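PDB 1TWU: hypothetical protein yycE from Bacillus subtilis, which is of unknown function but belongs to the vicinal oxygen chelate superfamily and is probably related to glyoxalases and fosfomycin resistance proteins. Local coordinates for residues D23-I26 / R27-E31. Residues are numbered along the deposited sequence; the frame is centred on the assembly and turned at random.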
ATOM      1  N   ASP A  23     -10.377   1.276  16.290  1.00 29.98           N
ATOM      2  CA  ASP A  23      -9.648   1.330  17.544  1.00 31.05           C
ATOM      3  C   ASP A  23      -8.606   0.224  17.597  1.00 30.54           C
ATOM      4  O   ASP A  23      -7.501   0.433  18.093  1.00 30.60           O
ATOM      5  CB  ASP A  23     -10.603   1.220  18.725  1.00 35.04           C
ATOM      6  CG  ASP A  23     -11.451   2.470  18.905  1.00 40.05           C
ATOM      7  OD1 ASP A  23     -10.886   3.592  18.885  1.00 41.64           O
ATOM      8  OD2 ASP A  23     -12.684   2.330  19.073  1.00 44.29           O
ATOM      9  N   GLU A  24      -8.959  -0.953  17.085  1.00 30.01           N
ATOM     10  CA  GLU A  24      -8.031  -2.078  17.059  1.00 30.90           C
ATOM     11  C   GLU A  24      -6.863  -1.752  16.137  1.00 29.51           C
ATOM     12  O   GLU A  24      -5.708  -2.073  16.430  1.00 28.79           O
ATOM     13  CB  GLU A  24      -8.734  -3.335  16.557  1.00 32.25           C
ATOM     14  CG  GLU A  24      -9.658  -3.932  17.574  1.00 36.52           C
ATOM     15  CD  GLU A  24      -8.972  -4.131  18.914  1.00 40.16           C
ATOM     16  OE1 GLU A  24      -7.813  -4.601  18.935  1.00 39.79           O
ATOM     17  OE2 GLU A  24      -9.595  -3.823  19.950  1.00 42.94           O
ATOM     18  N   ILE A  25      -7.187  -1.117  15.016  1.00 27.36           N
ATOM     19  CA  ILE A  25      -6.199  -0.709  14.032  1.00 26.19           C
ATOM     20  C   ILE A  25      -5.217   0.284  14.671  1.00 25.55           C
ATOM     21  O   ILE A  25      -4.001   0.187  14.470  1.00 25.80           O
ATOM     22  CB  ILE A  25      -6.901  -0.065  12.799  1.00 25.20           C
ATOM     23  CG1 ILE A  25      -7.625  -1.149  11.995  1.00 24.97           C
ATOM     24  CG2 ILE A  25      -5.906   0.688  11.945  1.00 25.01           C
ATOM     25  CD1 ILE A  25      -6.710  -2.203  11.387  1.00 22.90           C
ATOM     26  N   ILE A  26      -5.746   1.225  15.448  1.00 24.64           N
ATOM     27  CA  ILE A  26      -4.912   2.219  16.114  1.00 26.09           C
ATOM     28  C   ILE A  26      -3.959   1.575  17.126  1.00 26.97           C
ATOM     29  O   ILE A  26      -2.787   1.958  17.221  1.00 26.07           O
ATOM     30  CB  ILE A  26      -5.784   3.283  16.814  1.00 26.09           C
ATOM     31  CG1 ILE A  26      -6.524   4.100  15.757  1.00 25.69           C
ATOM     32  CG2 ILE A  26      -4.924   4.191  17.676  1.00 27.45           C
ATOM     33  CD1 ILE A  26      -7.537   5.066  16.321  1.00 24.99           C
ATOM     34  N   ARG A  27      -4.458   0.596  17.878  1.00 26.16           N
ATOM     35  CA  ARG A  27      -3.624  -0.096  18.853  1.00 26.33           C
ATOM     36  C   ARG A  27      -2.452  -0.806  18.172  1.00 25.85           C
ATOM     37  O   ARG A  27      -1.322  -0.756  18.653  1.00 25.97           O
ATOM     38  CB  ARG A  27      -4.441  -1.118  19.643  1.00 24.67           C
ATOM     39  CG  ARG A  27      -3.587  -1.956  20.589  1.00 24.38           C
ATOM     40  CD  ARG A  27      -4.446  -2.815  21.491  1.00 25.46           C
ATOM     41  NE  ARG A  27      -3.683  -3.517  22.524  1.00 24.40           N
ATOM     42  CZ  ARG A  27      -3.108  -4.705  22.369  1.00 23.60           C
ATOM     43  NH1 ARG A  27      -3.195  -5.351  21.216  1.00 22.93           N
ATOM     44  NH2 ARG A  27      -2.465  -5.262  23.385  1.00 24.63           N
ATOM     45  N   PHE A  28      -2.725  -1.462  17.049  1.00 25.22           N
ATOM     46  CA  PHE A  28      -1.687  -2.181  16.318  1.00 24.11           C
ATOM     47  C   PHE A  28      -0.645  -1.241  15.719  1.00 25.34           C
ATOM     48  O   PHE A  28       0.562  -1.414  15.932  1.00 23.98           O
ATOM     49  CB  PHE A  28      -2.307  -3.007  15.183  1.00 24.06           C
ATOM     50  CG  PHE A  28      -1.293  -3.751  14.340  1.00 23.14           C
ATOM     51  CD1 PHE A  28      -0.779  -4.979  14.756  1.00 22.33           C
ATOM     52  CD2 PHE A  28      -0.838  -3.214  13.137  1.00 21.35           C
ATOM     53  CE1 PHE A  28       0.171  -5.663  13.985  1.00 20.85           C
ATOM     54  CE2 PHE A  28       0.109  -3.885  12.363  1.00 21.00           C
ATOM     55  CZ  PHE A  28       0.615  -5.113  12.788  1.00 20.04           C
ATOM     56  N   TYR A  29      -1.116  -0.248  14.967  1.00 24.72           N
ATOM     57  CA  TYR A  29      -0.226   0.695  14.291  1.00 25.82           C
ATOM     58  C   TYR A  29       0.420   1.768  15.145  1.00 26.05           C
ATOM     59  O   TYR A  29       1.595   2.088  14.953  1.00 26.26           O
ATOM     60  CB  TYR A  29      -0.961   1.343  13.111  1.00 22.78           C
ATOM     61  CG  TYR A  29      -1.168   0.365  11.993  1.00 22.82           C
ATOM     62  CD1 TYR A  29      -0.131   0.051  11.119  1.00 21.52           C
ATOM     63  CD2 TYR A  29      -2.372  -0.333  11.867  1.00 22.91           C
ATOM     64  CE1 TYR A  29      -0.285  -0.948  10.142  1.00 23.63           C
ATOM     65  CE2 TYR A  29      -2.540  -1.335  10.898  1.00 21.98           C
ATOM     66  CZ  TYR A  29      -1.493  -1.638  10.042  1.00 22.66           C
ATOM     67  OH  TYR A  29      -1.643  -2.635   9.109  1.00 21.03           O
ATOM     68  N   GLU A  30      -0.326   2.323  16.086  1.00 26.57           N
ATOM     69  CA  GLU A  30       0.238   3.365  16.912  1.00 28.81           C
ATOM     70  C   GLU A  30       0.925   2.791  18.143  1.00 29.48           C
ATOM     71  O   GLU A  30       2.069   3.135  18.435  1.00 29.37           O
ATOM     72  CB  GLU A  30      -0.846   4.358  17.314  1.00 29.38           C
ATOM     73  CG  GLU A  30      -0.352   5.781  17.305  1.00 32.55           C
ATOM     74  CD  GLU A  30      -1.416   6.774  17.712  1.00 36.07           C
ATOM     75  OE1 GLU A  30      -2.584   6.614  17.284  1.00 37.81           O
ATOM     76  OE2 GLU A  30      -1.076   7.725  18.446  1.00 37.33           O
ATOM     77  N   GLU A  31       0.235   1.912  18.859  1.00 30.16           N
ATOM     78  CA  GLU A  31       0.819   1.303  20.045  1.00 31.79           C
ATOM     79  C   GLU A  31       1.784   0.182  19.684  1.00 31.18           C
ATOM     80  O   GLU A  31       2.806  -0.002  20.342  1.00 33.55           O
ATOM     81  CB  GLU A  31      -0.259   0.726  20.953  1.00 33.56           C
ATOM     82  CG  GLU A  31      -1.245   1.728  21.498  1.00 38.83           C
ATOM     83  CD  GLU A  31      -2.061   1.142  22.644  1.00 43.53           C
ATOM     84  OE1 GLU A  31      -3.221   1.580  22.839  1.00 45.96           O
ATOM     85  OE2 GLU A  31      -1.536   0.247  23.357  1.00 44.97           O
TER
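Helix 22-32, the helix of the N-terminal βαβββ module of this vicinal oxygen chelate fold, brings Ile25 against Tyr29 and Ile26 against Glu30, each pair one turn apart. With CG1 beside the backbone N (chi1 -71°), Ile25 leaves its CG2 methyl anti to that N, and the methyl packs on Tyr29 CD2 at 3.7 Å. The two side chains lie side by side, pointing the same way, and both touch Phe63 of strand 59-66. Tyr29 N gives a nearly straight bond to Ile25 O (3.0 Å), and that same oxygen lies at the ring edge, near its plane, 3.1 Å from CD2. Phe28 CD2 sits over the centre of one Tyr29 face, while the Tyr29 hydroxyl hydrogen-bonds Asp122 in the C-terminal half of the chain. Arg27, extended from CG to NE, likewise crosses to that half, where its NH1 hydrogen-bonds the Tyr103 hydroxyl and its NH2 the Met101 carbonyl oxygen.

One residue on, the helix widens into a pi-type turn at 27-31: Ile26 O takes Glu30 N at 2.7 Å and, weakly, Glu31 N at 3.4 Å. Glu30 runs alongside Ile26 over strand 47-53, its carboxylate salt-bridged to Arg37, and its OE1 rests 3.4 Å from Ile26 CG2.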